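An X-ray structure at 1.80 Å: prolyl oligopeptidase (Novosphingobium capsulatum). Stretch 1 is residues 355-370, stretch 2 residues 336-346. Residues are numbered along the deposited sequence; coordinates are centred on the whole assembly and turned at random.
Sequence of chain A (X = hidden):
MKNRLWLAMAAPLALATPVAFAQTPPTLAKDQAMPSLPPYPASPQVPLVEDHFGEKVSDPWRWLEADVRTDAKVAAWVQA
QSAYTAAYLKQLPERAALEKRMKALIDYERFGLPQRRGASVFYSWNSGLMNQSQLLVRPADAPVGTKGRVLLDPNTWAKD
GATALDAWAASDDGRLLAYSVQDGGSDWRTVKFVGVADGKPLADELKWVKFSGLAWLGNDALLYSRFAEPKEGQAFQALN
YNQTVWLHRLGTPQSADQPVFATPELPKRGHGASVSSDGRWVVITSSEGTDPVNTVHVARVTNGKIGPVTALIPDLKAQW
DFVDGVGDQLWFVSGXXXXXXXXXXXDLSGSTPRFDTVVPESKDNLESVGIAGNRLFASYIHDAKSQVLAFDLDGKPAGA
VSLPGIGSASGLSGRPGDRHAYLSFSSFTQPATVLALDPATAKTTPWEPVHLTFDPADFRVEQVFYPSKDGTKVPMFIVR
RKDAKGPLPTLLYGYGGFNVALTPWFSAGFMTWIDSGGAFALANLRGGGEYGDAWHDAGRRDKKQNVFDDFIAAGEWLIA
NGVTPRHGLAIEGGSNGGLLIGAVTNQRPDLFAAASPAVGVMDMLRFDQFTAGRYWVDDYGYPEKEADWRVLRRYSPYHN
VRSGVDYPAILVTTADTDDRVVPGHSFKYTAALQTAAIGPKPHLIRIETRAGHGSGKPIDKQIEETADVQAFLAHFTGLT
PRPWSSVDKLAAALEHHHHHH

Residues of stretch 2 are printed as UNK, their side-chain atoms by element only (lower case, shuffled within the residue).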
ATOM      1  N   PHE A 355      -6.998  14.685  30.949  1.00 12.72           N
ATOM      2  CA  PHE A 355      -6.225  14.073  29.851  1.00 13.60           C
ATOM      3  C   PHE A 355      -5.021  13.400  30.468  1.00 13.27           C
ATOM      4  O   PHE A 355      -4.350  14.000  31.313  1.00 11.33           O
ATOM      5  CB  PHE A 355      -5.751  15.128  28.832  1.00 14.10           C
ATOM      6  CG  PHE A 355      -6.882  15.758  28.053  1.00 16.00           C
ATOM      7  CD1 PHE A 355      -7.622  16.771  28.610  1.00 17.93           C
ATOM      8  CD2 PHE A 355      -7.245  15.286  26.805  1.00 19.41           C
ATOM      9  CE1 PHE A 355      -8.682  17.324  27.905  1.00 21.23           C
ATOM     10  CE2 PHE A 355      -8.289  15.865  26.084  1.00 17.91           C
ATOM     11  CZ  PHE A 355      -9.008  16.864  26.644  1.00 19.34           C
ATOM     12  N   ASP A 356      -4.776  12.149  30.098  1.00 12.43           N
ATOM     13  CA  ASP A 356      -3.593  11.415  30.569  1.00 13.35           C
ATOM     14  C   ASP A 356      -2.959  10.731  29.348  1.00 12.55           C
ATOM     15  O   ASP A 356      -3.628   9.998  28.658  1.00 11.39           O
ATOM     16  CB  ASP A 356      -3.947  10.350  31.628  1.00 13.91           C
ATOM     17  CG  ASP A 356      -4.418  10.943  32.951  1.00 18.73           C
ATOM     18  OD1 ASP A 356      -3.652  11.695  33.587  1.00 22.62           O
ATOM     19  OD2 ASP A 356      -5.542  10.688  33.455  1.00 21.50           O
ATOM     20  N   THR A 357      -1.677  10.973  29.091  1.00 12.34           N
ATOM     21  CA  THR A 357      -0.988  10.268  28.026  1.00 13.63           C
ATOM     22  C   THR A 357      -0.618   8.911  28.570  1.00 13.32           C
ATOM     23  O   THR A 357       0.170   8.834  29.434  1.00 14.79           O
ATOM     24  CB  THR A 357       0.247  11.046  27.625  1.00 14.12           C
ATOM     25  OG1 THR A 357      -0.191  12.277  27.033  1.00 14.95           O
ATOM     26  CG2 THR A 357       1.055  10.308  26.555  1.00 14.34           C
ATOM     27  N   VAL A 358      -1.279   7.845  28.133  1.00 12.08           N
ATOM     28  CA  VAL A 358      -1.028   6.536  28.733  1.00 12.14           C
ATOM     29  C   VAL A 358       0.063   5.767  28.000  1.00 11.67           C
ATOM     30  O   VAL A 358       0.726   4.886  28.572  1.00 12.86           O
ATOM     31  CB  VAL A 358      -2.321   5.700  28.855  1.00 12.70           C
ATOM     32  CG1 VAL A 358      -3.238   6.266  29.965  1.00 15.47           C
ATOM     33  CG2 VAL A 358      -3.084   5.619  27.512  1.00 12.05           C
ATOM     34  N   VAL A 359       0.268   6.107  26.736  1.00 11.36           N
ATOM     35  CA  VAL A 359       1.399   5.573  25.962  1.00 11.31           C
ATOM     36  C   VAL A 359       2.022   6.766  25.272  1.00 11.41           C
ATOM     37  O   VAL A 359       1.405   7.333  24.348  1.00 10.99           O
ATOM     38  CB  VAL A 359       0.977   4.534  24.893  1.00 10.97           C
ATOM     39  CG1 VAL A 359       2.214   3.945  24.194  1.00 10.68           C
ATOM     40  CG2 VAL A 359       0.189   3.402  25.518  1.00 11.46           C
ATOM     41  N   PRO A 360       3.227   7.146  25.691  1.00 11.69           N
ATOM     42  CA  PRO A 360       3.854   8.335  25.153  1.00 12.83           C
ATOM     43  C   PRO A 360       4.389   8.068  23.765  1.00 12.92           C
ATOM     44  O   PRO A 360       4.486   6.904  23.357  1.00 12.85           O
ATOM     45  CB  PRO A 360       4.980   8.616  26.138  1.00 14.11           C
ATOM     46  CG  PRO A 360       5.338   7.260  26.707  1.00 15.99           C
ATOM     47  CD  PRO A 360       4.094   6.460  26.674  1.00 13.10           C
ATOM     48  N   GLU A 361       4.674   9.154  23.061  1.00 12.73           N
ATOM     49  CA  GLU A 361       5.302   9.088  21.767  1.00 14.82           C
ATOM     50  C   GLU A 361       6.531   8.215  21.849  1.00 14.61           C
ATOM     51  O   GLU A 361       7.337   8.340  22.767  1.00 13.82           O
ATOM     52  CB  GLU A 361       5.648  10.508  21.257  1.00 15.40           C
ATOM     53  CG  GLU A 361       6.050  10.562  19.807  1.00 17.02           C
ATOM     54  CD  GLU A 361       6.529  11.947  19.401  1.00 20.13           C
ATOM     55  OE1 GLU A 361       6.854  12.773  20.286  1.00 21.94           O
ATOM     56  OE2 GLU A 361       6.571  12.198  18.191  1.00 20.05           O
ATOM     57  N   SER A 362       6.669   7.280  20.913  1.00 14.72           N
ATOM     58  CA  SER A 362       7.924   6.514  20.837  1.00 14.94           C
ATOM     59  C   SER A 362       8.825   6.959  19.668  1.00 14.55           C
ATOM     60  O   SER A 362       8.536   7.947  18.997  1.00 14.74           O
ATOM     61  CB  SER A 362       7.657   5.018  20.861  1.00 16.63           C
ATOM     62  OG  SER A 362       7.594   4.438  19.598  1.00 16.23           O
ATOM     63  N   LYS A 363       9.884   6.208  19.447  1.00 14.87           N
ATOM     64  CA  LYS A 363      10.761   6.377  18.295  1.00 16.21           C
ATOM     65  C   LYS A 363      10.131   5.914  16.989  1.00 14.71           C
ATOM     66  O   LYS A 363      10.610   6.268  15.905  1.00 15.04           O
ATOM     67  CB  LYS A 363      12.025   5.563  18.509  1.00 17.58           C
ATOM     68  CG  LYS A 363      12.837   6.042  19.731  1.00 23.85           C
ATOM     69  CD  LYS A 363      13.687   7.247  19.351  1.00 28.46           C
ATOM     70  CE  LYS A 363      14.175   8.052  20.584  1.00 30.68           C
ATOM     71  NZ  LYS A 363      15.577   8.481  20.397  1.00 31.85           N
ATOM     72  N   ASP A 364       9.076   5.117  17.097  1.00 13.56           N
ATOM     73  CA  ASP A 364       8.403   4.512  15.924  1.00 12.70           C
ATOM     74  C   ASP A 364       7.090   5.208  15.651  1.00 11.26           C
ATOM     75  O   ASP A 364       6.382   5.624  16.598  1.00 11.78           O
ATOM     76  CB  ASP A 364       8.088   3.046  16.178  1.00 12.71           C
ATOM     77  CG  ASP A 364       9.339   2.199  16.388  1.00 16.66           C
ATOM     78  OD1 ASP A 364      10.413   2.516  15.819  1.00 16.26           O
ATOM     79  OD2 ASP A 364       9.314   1.193  17.114  1.00 17.23           O
ATOM     80  N   ASN A 365       6.738   5.309  14.363  1.00 10.89           N
ATOM     81  CA  ASN A 365       5.494   5.882  13.949  1.00 11.30           C
ATOM     82  C   ASN A 365       4.323   4.998  14.368  1.00 10.69           C
ATOM     83  O   ASN A 365       4.282   3.794  14.044  1.00 10.08           O
ATOM     84  CB  ASN A 365       5.503   6.121  12.441  1.00 11.80           C
ATOM     85  CG  ASN A 365       4.342   6.973  11.974  1.00 17.23           C
ATOM     86  OD1 ASN A 365       3.796   7.787  12.733  1.00 17.62           O
ATOM     87  ND2 ASN A 365       3.988   6.828  10.694  1.00 18.38           N
ATOM     88  N   LEU A 366       3.370   5.592  15.079  1.00 10.93           N
ATOM     89  CA  LEU A 366       2.140   4.883  15.459  1.00 11.25           C
ATOM     90  C   LEU A 366       1.070   5.084  14.391  1.00 13.28           C
ATOM     91  O   LEU A 366       0.521   6.176  14.238  1.00 12.94           O
ATOM     92  CB  LEU A 366       1.593   5.380  16.783  1.00 10.97           C
ATOM     93  CG  LEU A 366       0.322   4.797  17.360  1.00 12.11           C
ATOM     94  CD1 LEU A 366       0.503   3.331  17.572  1.00 12.92           C
ATOM     95  CD2 LEU A 366       0.040   5.412  18.679  1.00 12.49           C
ATOM     96  N   GLU A 367       0.725   3.990  13.751  1.00 15.11           N
ATOM     97  CA  GLU A 367      -0.178   3.966  12.631  1.00 18.42           C
ATOM     98  C   GLU A 367      -1.669   3.896  13.052  1.00 18.36           C
ATOM     99  O   GLU A 367      -2.484   4.639  12.519  1.00 18.83           O
ATOM    100  CB  GLU A 367       0.209   2.743  11.793  1.00 19.97           C
ATOM    101  CG  GLU A 367      -0.332   2.636  10.410  1.00 28.69           C
ATOM    102  CD  GLU A 367       0.500   1.626   9.591  1.00 33.41           C
ATOM    103  OE1 GLU A 367       0.591   0.400   9.982  1.00 31.89           O
ATOM    104  OE2 GLU A 367       1.090   2.103   8.588  1.00 37.10           O
ATOM    105  N   SER A 368      -2.000   3.063  14.037  1.00 15.15           N
ATOM    106  CA  SER A 368      -3.412   2.810  14.379  1.00 16.11           C
ATOM    107  C   SER A 368      -3.451   2.087  15.728  1.00 14.79           C
ATOM    108  O   SER A 368      -2.448   1.467  16.144  1.00 12.80           O
ATOM    109  CB  SER A 368      -4.136   1.976  13.284  1.00 16.52           C
ATOM    110  OG  SER A 368      -3.593   0.677  13.252  1.00 21.70           O
ATOM    111  N   VAL A 369      -4.582   2.210  16.403  1.00 14.26           N
ATOM    112  CA  VAL A 369      -4.776   1.620  17.717  1.00 13.07           C
ATOM    113  C   VAL A 369      -6.179   1.090  17.753  1.00 13.78           C
ATOM    114  O   VAL A 369      -7.058   1.718  17.220  1.00 13.98           O
ATOM    115  CB  VAL A 369      -4.601   2.660  18.823  1.00 13.11           C
ATOM    116  CG1 VAL A 369      -5.023   2.095  20.125  1.00 13.16           C
ATOM    117  CG2 VAL A 369      -3.170   3.103  18.915  1.00 12.46           C
ATOM    118  N   GLY A 370      -6.380  -0.063  18.360  1.00 13.41           N
ATOM    119  CA  GLY A 370      -7.707  -0.557  18.637  1.00 13.99           C
ATOM    120  C   GLY A 370      -7.770  -1.097  20.041  1.00 12.51           C
ATOM    121  O   GLY A 370      -6.745  -1.421  20.651  1.00 13.13           O
ATOM    122  N   UNK A 336      -0.838  15.620  19.117  1.00 16.68           N
ATOM    123  CA  UNK A 336      -0.602  16.907  19.799  1.00 16.79           C
ATOM    124  C   UNK A 336       0.759  16.905  20.471  1.00 17.69           C
ATOM    125  O   UNK A 336       0.979  16.161  21.438  1.00 17.18           O
ATOM    126  o   UNK A 336      -1.687  18.540  22.770  1.00 29.11           O
ATOM    127  c   UNK A 336      -1.730  17.161  20.787  1.00 18.29           C
ATOM    128  o   UNK A 336      -1.314  19.511  20.898  1.00 25.18           O
ATOM    129  c   UNK A 336      -1.580  18.479  21.536  1.00 21.27           C
ATOM    130  N   UNK A 337       1.681  17.684  19.908  1.00 17.87           N
ATOM    131  CA  UNK A 337       3.068  17.708  20.373  1.00 18.28           C
ATOM    132  C   UNK A 337       3.825  16.421  20.058  1.00 18.34           C
ATOM    133  O   UNK A 337       4.865  16.151  20.651  1.00 19.96           O
ATOM    134  N   UNK A 338       3.325  15.636  19.116  1.00 17.15           N
ATOM    135  CA  UNK A 338       3.827  14.266  18.864  1.00 16.69           C
ATOM    136  C   UNK A 338       3.702  13.912  17.403  1.00 15.99           C
ATOM    137  O   UNK A 338       2.732  13.282  16.978  1.00 15.51           O
ATOM    138  c   UNK A 338       3.085  13.242  19.694  1.00 16.90           C
ATOM    139  N   UNK A 339       4.693  14.271  16.610  1.00 15.65           N
ATOM    140  CA  UNK A 339       4.636  13.909  15.189  1.00 15.94           C
ATOM    141  C   UNK A 339       4.448  12.409  14.904  1.00 15.08           C
ATOM    142  O   UNK A 339       3.807  12.068  13.904  1.00 14.64           O
ATOM    143  c   UNK A 339       6.381  15.517  15.609  1.00 18.17           C
ATOM    144  c   UNK A 339       5.878  15.080  16.951  1.00 16.87           C
ATOM    145  c   UNK A 339       5.985  14.411  14.650  1.00 15.92           C
ATOM    146  N   UNK A 340       5.004  11.545  15.745  1.00 13.03           N
ATOM    147  CA  UNK A 340       4.879  10.079  15.600  1.00 12.54           C
ATOM    148  C   UNK A 340       3.708   9.475  16.387  1.00 11.34           C
ATOM    149  O   UNK A 340       3.533   8.251  16.418  1.00  9.63           O
ATOM    150  c   UNK A 340       7.020   9.544  13.681  1.00 16.22           C
ATOM    151  c   UNK A 340       8.540   8.833  15.454  1.00 17.03           C
ATOM    152  c   UNK A 340       6.179   9.406  16.010  1.00 11.89           C
ATOM    153  c   UNK A 340       7.374   9.740  15.111  1.00 14.86           C
ATOM    154  N   UNK A 341       2.964  10.346  17.048  1.00 11.20           N
ATOM    155  CA  UNK A 341       1.675  10.085  17.723  1.00 11.88           C
ATOM    156  C   UNK A 341       1.858   9.395  19.072  1.00 10.95           C
ATOM    157  O   UNK A 341       2.914   8.853  19.349  1.00 11.24           O
ATOM    158  c   UNK A 341       0.643   9.326  16.877  1.00 13.18           C
ATOM    159  n   UNK A 341      -0.158  10.595  12.545  1.00 31.72           N
ATOM    160  c   UNK A 341       0.460  11.488  13.590  1.00 26.61           C
ATOM    161  c   UNK A 341       0.443   9.707  15.385  1.00 19.12           C
ATOM    162  c   UNK A 341       0.083  11.140  15.077  1.00 22.90           C
ATOM    163  N   UNK A 342       0.817   9.492  19.889  1.00 10.82           N
ATOM    164  CA  UNK A 342       0.759   8.974  21.245  1.00  9.69           C
ATOM    165  C   UNK A 342      -0.689   8.575  21.566  1.00  9.96           C
ATOM    166  O   UNK A 342      -1.616   8.871  20.835  1.00 10.40           O
ATOM    167  n   UNK A 342       0.835  14.748  23.885  1.00 15.87           N
ATOM    168  c   UNK A 342       1.127  12.404  23.101  1.00 14.50           C
ATOM    169  c   UNK A 342       0.449  11.265  22.327  1.00 12.00           C
ATOM    170  c   UNK A 342       0.180  13.590  23.269  1.00 17.50           C
ATOM    171  c   UNK A 342       1.289  10.043  22.227  1.00 10.20           C
ATOM    172  N   UNK A 343      -0.882   7.840  22.632  1.00  9.05           N
ATOM    173  CA  UNK A 343      -2.210   7.452  23.077  1.00  8.88           C
ATOM    174  C   UNK A 343      -2.606   8.228  24.327  1.00 10.24           C
ATOM    175  O   UNK A 343      -1.925   8.159  25.343  1.00  9.93           O
ATOM    176  c   UNK A 343      -3.661   5.528  23.749  1.00 11.04           C
ATOM    177  c   UNK A 343      -1.837   5.197  22.068  1.00  9.76           C
ATOM    178  c   UNK A 343      -2.231   5.952  23.360  1.00  9.25           C
ATOM    179  c   UNK A 343      -1.729   3.739  22.248  1.00 11.91           C
ATOM    180  N   UNK A 344      -3.721   8.921  24.222  1.00 10.31           N
ATOM    181  CA  UNK A 344      -4.277   9.741  25.290  1.00 10.80           C
ATOM    182  C   UNK A 344      -5.621   9.171  25.768  1.00 10.70           C
ATOM    183  O   UNK A 344      -6.531   8.881  24.975  1.00 11.78           O
ATOM    184  c   UNK A 344      -4.451  11.204  24.847  1.00 11.51           C
ATOM    185  c   UNK A 344      -5.064  12.040  25.949  1.00 11.06           C
ATOM    186  c   UNK A 344      -3.121  11.812  24.484  1.00 11.99           C
ATOM    187  N   UNK A 345      -5.719   9.049  27.077  1.00 10.60           N
ATOM    188  CA  UNK A 345      -6.971   8.666  27.752  1.00 10.69           C
ATOM    189  C   UNK A 345      -7.645   9.886  28.296  1.00 11.46           C
ATOM    190  O   UNK A 345      -7.037  10.657  29.022  1.00  8.88           O
ATOM    191  n   UNK A 345      -5.800   7.381  33.596  1.00 13.76           N
ATOM    192  c   UNK A 345      -6.690   7.710  28.859  1.00  9.88           C
ATOM    193  n   UNK A 345      -6.151   5.216  32.965  1.00 15.56           N
ATOM    194  n   UNK A 345      -7.033   6.991  31.769  1.00 13.20           N
ATOM    195  c   UNK A 345      -7.669   6.225  30.696  1.00 11.70           C
ATOM    196  c   UNK A 345      -7.943   7.155  29.540  1.00 11.64           C
ATOM    197  c   UNK A 345      -6.323   6.512  32.761  1.00 15.36           C
ATOM    198  N   UNK A 346      -8.882  10.119  27.911  1.00 11.17           N
ATOM    199  CA  UNK A 346      -9.640  11.236  28.483  1.00 11.03           C
ATOM    200  C   UNK A 346     -10.702  10.686  29.431  1.00 12.37           C
ATOM    201  O   UNK A 346     -11.521   9.858  29.042  1.00 12.73           O
ATOM    202  c   UNK A 346      -9.261  12.431  26.427  1.00 10.64           C
ATOM    203  c   UNK A 346     -11.086  13.177  27.903  1.00 13.57           C
ATOM    204  c   UNK A 346     -10.305  11.988  27.373  1.00 11.16           C
TER
HETATM  205  O   HOH W   1       5.527  13.844  22.415  1.00 32.74           O
HETATM  206  O   HOH W   2       4.757   6.922  18.626  1.00 16.89           O
HETATM  207  O   HOH W   3       3.241   5.797  20.993  1.00 19.96           O
HETATM  208  O   HOH W   4       1.001   8.231  12.458  1.00 25.19           O
HETATM  209  O   HOH W   5       1.520  14.082  26.345  1.00 30.93           O
HETATM  210  O   HOH W   6      -7.555   9.961  31.728  1.00 24.00           O

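Position 336 carries two side-chain carbons, the second bearing two oxygens, all out of reach of stretch 1: a carboxylate one methylene from CA, hence Asp336.

Position 337 has no side-chain atoms, so it is Gly337; its phi of 70° by itself favours glycine. Water 1 donates to Gly337 O (3.0 Å) and to Glu361 OE1 (2.7 Å), bridging the stretches.

Position 338 has a single carbon, CB, directed toward stretch 1 and 3.7 Å from Glu361 CD. This is Ala338.

At position 339 three carbons, one near Glu361 OE2, close a ring onto the backbone N, which defines Pro339. Its N sits 3.2 Å from Glu361 OE2 but has no hydrogen to share, so that proximity is not a hydrogen bond.

Position 340 shows four carbons forked at the second, one branch tip near Lys363 O: Leu340. Its CD1 reaches Lys363 O at 3.3 Å. The backbone is anchored twice: Leu340 N donates to Glu361 OE2 (3.0 Å, 167°), and Leu366 N donates to Leu340 O (3.0 Å, 164°).

Position 341 has four carbons in a row ending in nitrogen, packed against Leu366, so it is Lys341. It closes a type I turn begun at Ala338, with Lys341 N 2.9 Å from Ala338 O. Its CG packs 3.7 Å from Leu366 O, and water 4 links Lys341 NZ (2.6 Å) to Asn365 OD1 (2.8 Å).

Position 342 repeats that unbranched chain and terminal nitrogen, its CB 3.4 Å from Val359 O: Lys342. The extended chain leads away from stretch 1, and NZ donates to Asp336 O (2.8 Å). Water 5 joins Lys342 NZ and Thr357 OG1, 2.6 Å from each.

Position 343 has four carbons forked at the first, one arm two carbons long and touching Val359 and Val369, which identifies Ile343. CD1 meets Val369 CG2 at 3.7 Å and Val359 CG2 at 3.8 Å; CG1 is 3.9 Å from Leu366 CD2.

Position 344 has one carbon carrying two more, beside Phe355, giving Val344. Its CG1 lies at the edge of the Phe355 ring, 4.0 Å from CD2.

Position 345 has three carbons, a nitrogen, then a carbon carrying two further nitrogens near Asp356: the guanidinium of Arg345. NH2 forms a salt bridge with Asp356 OD2 at 3.3 Å, its hydrogen bond weak, while Val358 CG1 lies over one guanidinium face.

Position 346 again has one carbon bearing two, against Phe355, so it is Val346; its CG2 approaches Phe355 CD2 at 3.5 Å, and CG1 lies over one ring face.

The contact, burying 1100 Å² in total, combines an antiparallel strand pairing with a hydrogen-bonded type I turn. Arg345 and Asp356 exchange two backbone bonds (Arg345 N to Asp356 O, 2.8 Å; Asp356 N to Arg345 O, 2.9 Å). A beta bulge then shifts the register: Ile343 O accepts from Val358 N (2.9 Å) and weakly from Val359 N (3.3 Å), while Ile343 N donates to Val359 O (2.9 Å). Beyond the bulge, the Glu361 carboxylate and Leu366 N secure the turn, and Ile343 fills the apolar space between Val359, Leu366 and Val369.

Stretch 2, residues 336-346: DGAPLKKIVRV
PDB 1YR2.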